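Local coordinates for phenazine biosynthesis protein, PhzF family (PDB 3EDN) that is of unsettled function but, as a PhzF-family protein with the diaminopimelate epimerase-like fold, is probably an isomerase-type enzyme related to those of phenazine biosynthesis, at residues Leu26-Leu31 against Phe50-Glu55; Ala57-Arg62 against Gly79-Leu84. All blocks are in the same frame, centred on the assembly; numbering follows the deposited sequence.

Interaction 1: residues Leu26-Leu31 against Phe50-Glu55; sequences LDADGL and FVLSSE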
ATOM      1  N   LEU A  26      -5.600  10.809   9.406  1.00  8.84           N
ATOM      2  CA  LEU A  26      -6.046  11.936   8.584  1.00  9.76           C
ATOM      3  C   LEU A  26      -5.189  12.200   7.347  1.00  8.82           C
ATOM      4  O   LEU A  26      -5.681  12.792   6.396  1.00 10.30           O
ATOM      5  CB  LEU A  26      -6.101  13.213   9.429  1.00  9.78           C
ATOM      6  CG  LEU A  26      -7.128  13.258  10.574  1.00 12.33           C
ATOM      7  CD1 LEU A  26      -6.837  14.457  11.472  1.00 13.10           C
ATOM      8  CD2 LEU A  26      -8.521  13.340  10.002  1.00 12.80           C
ATOM      9  N   ASP A  27      -3.910  11.819   7.383  1.00  8.86           N
ATOM     10  CA  ASP A  27      -3.073  11.868   6.175  1.00  9.54           C
ATOM     11  C   ASP A  27      -2.172  10.644   6.176  1.00  9.89           C
ATOM     12  O   ASP A  27      -1.196  10.570   6.919  1.00 10.36           O
ATOM     13  CB  ASP A  27      -2.269  13.169   6.080  1.00 12.06           C
ATOM     14  CG  ASP A  27      -1.348  13.206   4.861  1.00 14.51           C
ATOM     15  OD1 ASP A  27      -1.219  12.191   4.149  1.00 15.13           O
ATOM     16  OD2 ASP A  27      -0.764  14.286   4.598  1.00 17.35           O
ATOM     17  N   ALA A  28      -2.551   9.662   5.373  1.00  9.53           N
ATOM     18  CA  ALA A  28      -1.882   8.366   5.343  1.00  8.27           C
ATOM     19  C   ALA A  28      -0.917   8.226   4.168  1.00  9.02           C
ATOM     20  O   ALA A  28      -0.485   7.118   3.857  1.00  9.79           O
ATOM     21  CB  ALA A  28      -2.946   7.239   5.298  1.00  9.66           C
ATOM     22  N   ASP A  29      -0.582   9.340   3.518  1.00  9.46           N
ATOM     23  CA  ASP A  29       0.273   9.259   2.327  1.00  9.92           C
ATOM     24  C   ASP A  29       1.681   8.767   2.636  1.00 10.99           C
ATOM     25  O   ASP A  29       2.398   8.365   1.724  1.00 12.63           O
ATOM     26  CB  ASP A  29       0.324  10.595   1.557  1.00 11.58           C
ATOM     27  CG  ASP A  29      -0.900  10.817   0.654  1.00 11.53           C
ATOM     28  OD1 ASP A  29      -1.558   9.829   0.252  1.00 12.90           O
ATOM     29  OD2 ASP A  29      -1.213  12.002   0.362  1.00 16.40           O
ATOM     30  N   GLY A  30       2.064   8.760   3.907  1.00 10.70           N
ATOM     31  CA  GLY A  30       3.385   8.248   4.300  1.00 11.38           C
ATOM     32  C   GLY A  30       3.467   6.774   4.657  1.00 11.07           C
ATOM     33  O   GLY A  30       4.502   6.317   5.153  1.00 11.89           O
ATOM     34  N   LEU A  31       2.392   6.027   4.391  1.00 11.01           N
ATOM     35  CA  LEU A  31       2.258   4.645   4.875  1.00 10.73           C
ATOM     36  C   LEU A  31       2.086   3.632   3.751  1.00 11.50           C
ATOM     37  O   LEU A  31       1.437   3.900   2.749  1.00 10.64           O
ATOM     38  CB  LEU A  31       1.026   4.531   5.778  1.00 10.18           C
ATOM     39  CG  LEU A  31       1.096   5.403   7.029  1.00 11.63           C
ATOM     40  CD1 LEU A  31      -0.240   5.472   7.710  1.00 11.80           C
ATOM     41  CD2 LEU A  31       2.166   4.852   7.970  1.00 12.45           C
ATOM     42  N   PHE A  50      -8.018   5.428   6.343  1.00  8.74           N
ATOM     43  CA  PHE A  50      -6.783   6.090   5.975  1.00  8.96           C
ATOM     44  C   PHE A  50      -7.047   7.029   4.809  1.00  8.18           C
ATOM     45  O   PHE A  50      -7.543   6.596   3.767  1.00  8.94           O
ATOM     46  CB  PHE A  50      -5.776   5.018   5.581  1.00  8.89           C
ATOM     47  CG  PHE A  50      -5.435   4.104   6.721  1.00  9.20           C
ATOM     48  CD1 PHE A  50      -4.341   4.384   7.528  1.00  9.62           C
ATOM     49  CD2 PHE A  50      -6.217   2.998   7.008  1.00 10.08           C
ATOM     50  CE1 PHE A  50      -4.024   3.575   8.602  1.00  8.68           C
ATOM     51  CE2 PHE A  50      -5.916   2.185   8.097  1.00  8.76           C
ATOM     52  CZ  PHE A  50      -4.815   2.469   8.885  1.00  8.65           C
ATOM     53  N   VAL A  51      -6.753   8.315   5.006  1.00  8.21           N
ATOM     54  CA  VAL A  51      -7.039   9.334   3.994  1.00  8.45           C
ATOM     55  C   VAL A  51      -5.826   9.535   3.095  1.00  9.22           C
ATOM     56  O   VAL A  51      -4.724   9.759   3.601  1.00 10.19           O
ATOM     57  CB  VAL A  51      -7.423  10.665   4.659  1.00  9.30           C
ATOM     58  CG1 VAL A  51      -7.715  11.754   3.624  1.00  9.95           C
ATOM     59  CG2 VAL A  51      -8.636  10.463   5.586  1.00 10.59           C
ATOM     60  N   LEU A  52      -6.035   9.427   1.789  1.00  9.13           N
ATOM     61  CA  LEU A  52      -4.953   9.308   0.801  1.00  9.84           C
ATOM     62  C   LEU A  52      -5.170  10.240  -0.387  1.00 10.74           C
ATOM     63  O   LEU A  52      -6.268  10.768  -0.593  1.00 11.02           O
ATOM     64  CB  LEU A  52      -4.894   7.868   0.286  1.00 10.34           C
ATOM     65  CG  LEU A  52      -4.592   6.862   1.398  1.00 10.61           C
ATOM     66  CD1 LEU A  52      -5.067   5.451   1.092  1.00 11.17           C
ATOM     67  CD2 LEU A  52      -3.098   6.853   1.636  1.00 11.63           C
ATOM     68  N   SER A  53      -4.110  10.446  -1.160  1.00 11.12           N
ATOM     69  CA  SER A  53      -4.212  11.253  -2.378  1.00 12.15           C
ATOM     70  C   SER A  53      -4.864  10.430  -3.487  1.00 11.88           C
ATOM     71  O   SER A  53      -4.766   9.209  -3.502  1.00 11.99           O
ATOM     72  CB  SER A  53      -2.823  11.735  -2.836  1.00 12.31           C
ATOM     73  OG  SER A  53      -2.277  12.690  -1.933  1.00 13.07           O
ATOM     74  N   SER A  54      -5.516  11.113  -4.433  1.00 14.21           N
ATOM     75  CA  SER A  54      -6.212  10.437  -5.532  1.00 15.87           C
ATOM     76  C   SER A  54      -5.917  11.099  -6.863  1.00 16.36           C
ATOM     77  O   SER A  54      -5.854  12.315  -6.930  1.00 16.21           O
ATOM     78  CB  SER A  54      -7.736  10.456  -5.327  1.00 16.13           C
ATOM     79  OG  SER A  54      -8.387   9.801  -6.414  1.00 16.05           O
ATOM     80  N   GLU A  55      -5.805  10.272  -7.906  1.00 18.49           N
ATOM     81  CA  GLU A  55      -5.653  10.733  -9.288  1.00 20.20           C
ATOM     82  C   GLU A  55      -6.987  11.089  -9.937  1.00 19.88           C
ATOM     83  O   GLU A  55      -7.016  11.765 -10.968  1.00 20.98           O
ATOM     84  CB  GLU A  55      -5.002   9.634 -10.129  1.00 21.98           C
ATOM     85  CG  GLU A  55      -3.563   9.304  -9.745  1.00 23.78           C
ATOM     86  CD  GLU A  55      -2.586  10.358 -10.227  1.00 24.84           C
ATOM     87  OE1 GLU A  55      -2.770  10.871 -11.352  1.00 25.74           O
ATOM     88  OE2 GLU A  55      -1.641  10.683  -9.478  1.00 25.73           O
TER
HETATM   89  O   HOH W   1      -3.785  12.419   2.286  1.00 26.26           O
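Phe50 opens the strand side of this contact: CG anti to the carbonyl carbon (chi1 -63°) brings the edge of its ring to Ala28. Ala28 CB lies in the ring plane, 3.6 Å from Phe50 CB, and the CD1 methyl of Leu31 approaches the same ring obliquely. Helix 33-43 adds Met36 and Ile39 to this apolar patch. At Val51 the backbone takes over. Val51 O accepts from Ala28 N at 2.8 Å, met nearly along the C=O axis (161°) over an almost straight N-H line. Water 1 lies where it can donate to Val51 O and, weakly, to Asp27 OD1. The Val51 side chain sits against the Leu26 carbonyl, Val51 CB being 3.3 Å from Leu26 O. Leu52 follows, laying its CD2 branch on the Ala28 carbonyl and CB. Ser53 then meets the carboxylate of Asp29 twice: its N donates to the syn lone pair of Asp29 OD1 at 3.0 Å, and its OG reaches Asp29 OD2 at 2.6 Å from above the carboxylate plane. Asp27 OD1 receives Asp29 N, an Asx turn that steadies the start of the type I turn Ala28-Leu31. So the loop leaving strand 20-25 is tied to strand 48-52 and the residue after Leu52 by a main-chain bond and a two-oxygen carboxylate grip. Asp29 also packs on Ser53 of the second subunit, while its O accepts from Arg60 there, so the turn forms part of the dimer interface. The two Ser53 donors probably stabilise the charge of the buried carboxylate.

Interaction 2: residues Ala57-Arg62 against Gly79-Leu84; sequences ADIRMR and GTIYAL. With SO4 (sulfate ion), chain O.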
ATOM      1  N   ALA A  57     -10.248  11.589  -7.964  1.00 15.58           N
ATOM      2  CA  ALA A  57     -11.285  12.125  -7.053  1.00 15.51           C
ATOM      3  C   ALA A  57     -10.657  13.116  -6.088  1.00 15.19           C
ATOM      4  O   ALA A  57      -9.432  13.262  -6.062  1.00 15.54           O
ATOM      5  CB  ALA A  57     -11.964  11.006  -6.271  1.00 14.11           C
ATOM      6  N   ASP A  58     -11.471  13.777  -5.269  1.00 14.62           N
ATOM      7  CA  ASP A  58     -10.942  14.756  -4.328  1.00 14.62           C
ATOM      8  C   ASP A  58      -9.955  14.097  -3.363  1.00 14.67           C
ATOM      9  O   ASP A  58      -8.867  14.619  -3.098  1.00 15.50           O
ATOM     10  CB  ASP A  58     -12.068  15.447  -3.559  1.00 16.19           C
ATOM     11  CG  ASP A  58     -12.939  16.311  -4.456  1.00 18.03           C
ATOM     12  OD1 ASP A  58     -12.378  17.090  -5.272  1.00 19.26           O
ATOM     13  OD2 ASP A  58     -14.185  16.224  -4.366  1.00 17.86           O
ATOM     14  N   ILE A  59     -10.352  12.945  -2.837  1.00 12.59           N
ATOM     15  CA  ILE A  59      -9.507  12.150  -1.957  1.00 13.43           C
ATOM     16  C   ILE A  59      -9.704  10.680  -2.251  1.00 12.74           C
ATOM     17  O   ILE A  59     -10.620  10.308  -2.980  1.00 11.75           O
ATOM     18  CB  ILE A  59      -9.791  12.404  -0.451  1.00 13.90           C
ATOM     19  CG1 ILE A  59     -11.176  11.881  -0.060  1.00 13.47           C
ATOM     20  CG2 ILE A  59      -9.680  13.880  -0.113  1.00 14.09           C
ATOM     21  CD1 ILE A  59     -11.378  11.816   1.469  1.00 14.14           C
ATOM     22  N   ARG A  60      -8.818   9.856  -1.695  1.00 12.10           N
ATOM     23  CA  ARG A  60      -8.955   8.412  -1.723  1.00 12.39           C
ATOM     24  C   ARG A  60      -9.032   7.948  -0.270  1.00 11.74           C
ATOM     25  O   ARG A  60      -8.480   8.586   0.632  1.00 12.27           O
ATOM     26  CB  ARG A  60      -7.760   7.785  -2.446  1.00 12.30           C
ATOM     27  CG  ARG A  60      -7.705   6.270  -2.483  1.00 13.13           C
ATOM     28  CD  ARG A  60      -6.684   5.822  -3.558  1.00 14.16           C
ATOM     29  NE  ARG A  60      -5.336   6.353  -3.305  1.00 14.52           N
ATOM     30  CZ  ARG A  60      -4.348   5.651  -2.750  1.00 12.86           C
ATOM     31  NH1 ARG A  60      -4.532   4.387  -2.401  1.00 13.60           N
ATOM     32  NH2 ARG A  60      -3.160   6.220  -2.548  1.00 13.21           N
HETATM   33  N   MSE A  61      -9.734   6.848  -0.029  1.00 11.40           N
HETATM   34  CA  MSE A  61      -9.802   6.298   1.321  1.00 12.54           C
HETATM   35  C   MSE A  61      -9.597   4.807   1.263  1.00 11.03           C
HETATM   36  O   MSE A  61     -10.134   4.147   0.384  1.00 11.72           O
HETATM   37  CB  MSE A  61     -11.177   6.548   1.939  1.00 13.86           C
HETATM   38  CG  MSE A  61     -11.360   7.904   2.548  1.00 15.73           C
HETATM   39 SE   MSE A  61     -12.974   7.938   3.659  0.75 18.23          SE
HETATM   40  CE  MSE A  61     -12.410   6.884   5.044  1.00 17.42           C
ATOM     41  N   ARG A  62      -8.840   4.267   2.211  1.00  8.91           N
ATOM     42  CA  ARG A  62      -8.795   2.820   2.398  1.00 11.07           C
ATOM     43  C   ARG A  62      -9.326   2.506   3.789  1.00 11.22           C
ATOM     44  O   ARG A  62      -9.153   3.306   4.729  1.00 11.23           O
ATOM     45  CB  ARG A  62      -7.382   2.270   2.171  1.00 10.41           C
ATOM     46  CG  ARG A  62      -6.947   2.371   0.703  1.00 10.32           C
ATOM     47  CD  ARG A  62      -5.504   1.914   0.484  1.00 11.12           C
ATOM     48  NE  ARG A  62      -5.377   0.470   0.456  1.00 12.14           N
ATOM     49  CZ  ARG A  62      -4.307  -0.188   0.019  1.00 12.85           C
ATOM     50  NH1 ARG A  62      -3.236   0.477  -0.446  1.00 12.84           N
ATOM     51  NH2 ARG A  62      -4.320  -1.516   0.023  1.00 13.01           N
ATOM     52  N   GLY A  79     -17.550   9.100   9.746  1.00  8.78           N
ATOM     53  CA  GLY A  79     -16.660   9.641  10.764  1.00  9.98           C
ATOM     54  C   GLY A  79     -15.483  10.394  10.166  1.00  9.20           C
ATOM     55  O   GLY A  79     -15.096  11.473  10.644  1.00  9.23           O
ATOM     56  N   THR A  80     -14.920   9.843   9.101  1.00  7.67           N
ATOM     57  CA  THR A  80     -13.695  10.424   8.517  1.00  8.10           C
ATOM     58  C   THR A  80     -13.970  11.748   7.816  1.00  8.64           C
ATOM     59  O   THR A  80     -13.262  12.737   8.034  1.00  8.89           O
ATOM     60  CB  THR A  80     -12.993   9.441   7.571  1.00  8.27           C
ATOM     61  OG1 THR A  80     -12.632   8.258   8.299  1.00  9.04           O
ATOM     62  CG2 THR A  80     -11.728  10.046   6.966  1.00  8.44           C
ATOM     63  N   ILE A  81     -15.011  11.795   6.988  1.00  8.52           N
ATOM     64  CA  ILE A  81     -15.324  13.053   6.328  1.00  8.77           C
ATOM     65  C   ILE A  81     -15.774  14.093   7.357  1.00  8.15           C
ATOM     66  O   ILE A  81     -15.421  15.259   7.248  1.00  9.19           O
ATOM     67  CB  ILE A  81     -16.351  12.895   5.206  1.00  8.87           C
ATOM     68  CG1 ILE A  81     -15.873  11.861   4.190  1.00  9.18           C
ATOM     69  CG2 ILE A  81     -16.615  14.250   4.523  1.00  9.52           C
ATOM     70  CD1 ILE A  81     -14.466  12.101   3.676  1.00 10.61           C
ATOM     71  N   TYR A  82     -16.562  13.691   8.349  1.00  7.55           N
ATOM     72  CA  TYR A  82     -16.916  14.629   9.409  1.00  8.28           C
ATOM     73  C   TYR A  82     -15.645  15.225  10.058  1.00  8.13           C
ATOM     74  O   TYR A  82     -15.541  16.443  10.271  1.00  9.78           O
ATOM     75  CB  TYR A  82     -17.753  13.924  10.483  1.00  9.19           C
ATOM     76  CG  TYR A  82     -18.121  14.856  11.608  1.00  9.33           C
ATOM     77  CD1 TYR A  82     -19.310  15.584  11.589  1.00  9.57           C
ATOM     78  CD2 TYR A  82     -17.251  15.047  12.676  1.00  8.91           C
ATOM     79  CE1 TYR A  82     -19.632  16.463  12.612  1.00 10.19           C
ATOM     80  CE2 TYR A  82     -17.575  15.915  13.718  1.00  9.57           C
ATOM     81  CZ  TYR A  82     -18.756  16.622  13.671  1.00  9.58           C
ATOM     82  OH  TYR A  82     -19.033  17.485  14.707  1.00 11.75           O
ATOM     83  N   ALA A  83     -14.694  14.367  10.413  1.00  8.11           N
ATOM     84  CA  ALA A  83     -13.471  14.850  11.047  1.00  8.34           C
ATOM     85  C   ALA A  83     -12.689  15.788  10.131  1.00  8.56           C
ATOM     86  O   ALA A  83     -12.245  16.864  10.555  1.00  9.82           O
ATOM     87  CB  ALA A  83     -12.618  13.674  11.467  1.00  8.15           C
ATOM     88  N   LEU A  84     -12.530  15.402   8.871  1.00  8.83           N
ATOM     89  CA  LEU A  84     -11.819  16.288   7.935  1.00  9.11           C
ATOM     90  C   LEU A  84     -12.504  17.640   7.826  1.00  9.67           C
ATOM     91  O   LEU A  84     -11.856  18.687   7.863  1.00  9.68           O
ATOM     92  CB  LEU A  84     -11.707  15.656   6.546  1.00  9.93           C
ATOM     93  CG  LEU A  84     -10.841  14.410   6.400  1.00  9.04           C
ATOM     94  CD1 LEU A  84     -11.070  13.718   5.077  1.00  8.34           C
ATOM     95  CD2 LEU A  84      -9.359  14.797   6.505  1.00  8.94           C
TER
HETATM   96  S   SO4 O 302      -2.963  -3.489  -2.728  0.50 16.29           S
HETATM   97  O1  SO4 O 302      -1.850  -2.961  -3.509  0.50 18.05           O
HETATM   98  O2  SO4 O 302      -2.712  -3.324  -1.304  0.50 16.85           O
HETATM   99  O3  SO4 O 302      -4.192  -2.804  -3.114  0.50 17.17           O
HETATM  100  O4  SO4 O 302      -3.068  -4.916  -3.039  0.50 17.77           O
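The guanidinium of Arg62 is the flat group here, and the sulfate ion meets it at the edge, in plane: NH2 donates to SO4 O2 at 2.8 Å, with an N-H...O angle of 153°. NE forms a salt bridge with Glu69, NH1 reaches Glu33 of the second subunit and a succinic acid, and the sulfate is also held by Lys101 and by Glu34 N of the second subunit. The side chains that meet helix 79-84 are Ile59 and Met61, which alternate with Arg60 and Arg62 along the strand. Ile59 puts CG1 in the crowded position between backbone N and carbonyl carbon (chi1 68°), and its CD1 comes to 3.8 Å from CD1 of Ile81, the two chains crossing obliquely. The same methyl meets Leu84 tip to tip, Ile59 CD1 to Leu84 CD1 being 4.1 Å. Two residues on, on the same face, selenomethionine Met61 bends at chi3 so that its methyl faces Thr80, with Met61 CE 3.5 Å from Thr80 OG1 and 3.6 Å from Thr80 CB. Thr80 OG1 is hydrogen-bonded to Gly76 O, one turn back in the helix, so its polar need is met while the methyl packs beside it. The axes of strand segment 59-62 and helix segment 79-84 pass 11.5 Å apart, at 137°, a spacing that side-chain tips fill. This is helix-on-sheet packing within the half of the epimerase-like fold that holds helix 74-86. Van der Waals packing, mostly of apolar tips, joins these segments. The charge of Arg62 is probably offset first by the two carboxylates, sulfate and succinic acid being probable crystallisation components.

Overall arrangement
Strands 48-52 and 59-64 are antiparallel neighbours, so the two contacts share a piece of sheet: Leu52 N to Arg60 O and Phe50 N to Arg62 O are probable hydrogen bonds between them, and their centres lie 9 Å apart. Both are largely buried, but interaction 1 sits farther out, about 23 Å from the chain centre against 16 Å. There a loop is held by polar bonds as well as packing; in interaction 2 a helix rests on the sheet through methyl groups. Val51 and Thr80 touch through CG2 atoms, joining the two apolar regions. Loop 26-31 and the arginines of strand 59-64 both meet the second subunit, while the strand's helix-packing side faces inward.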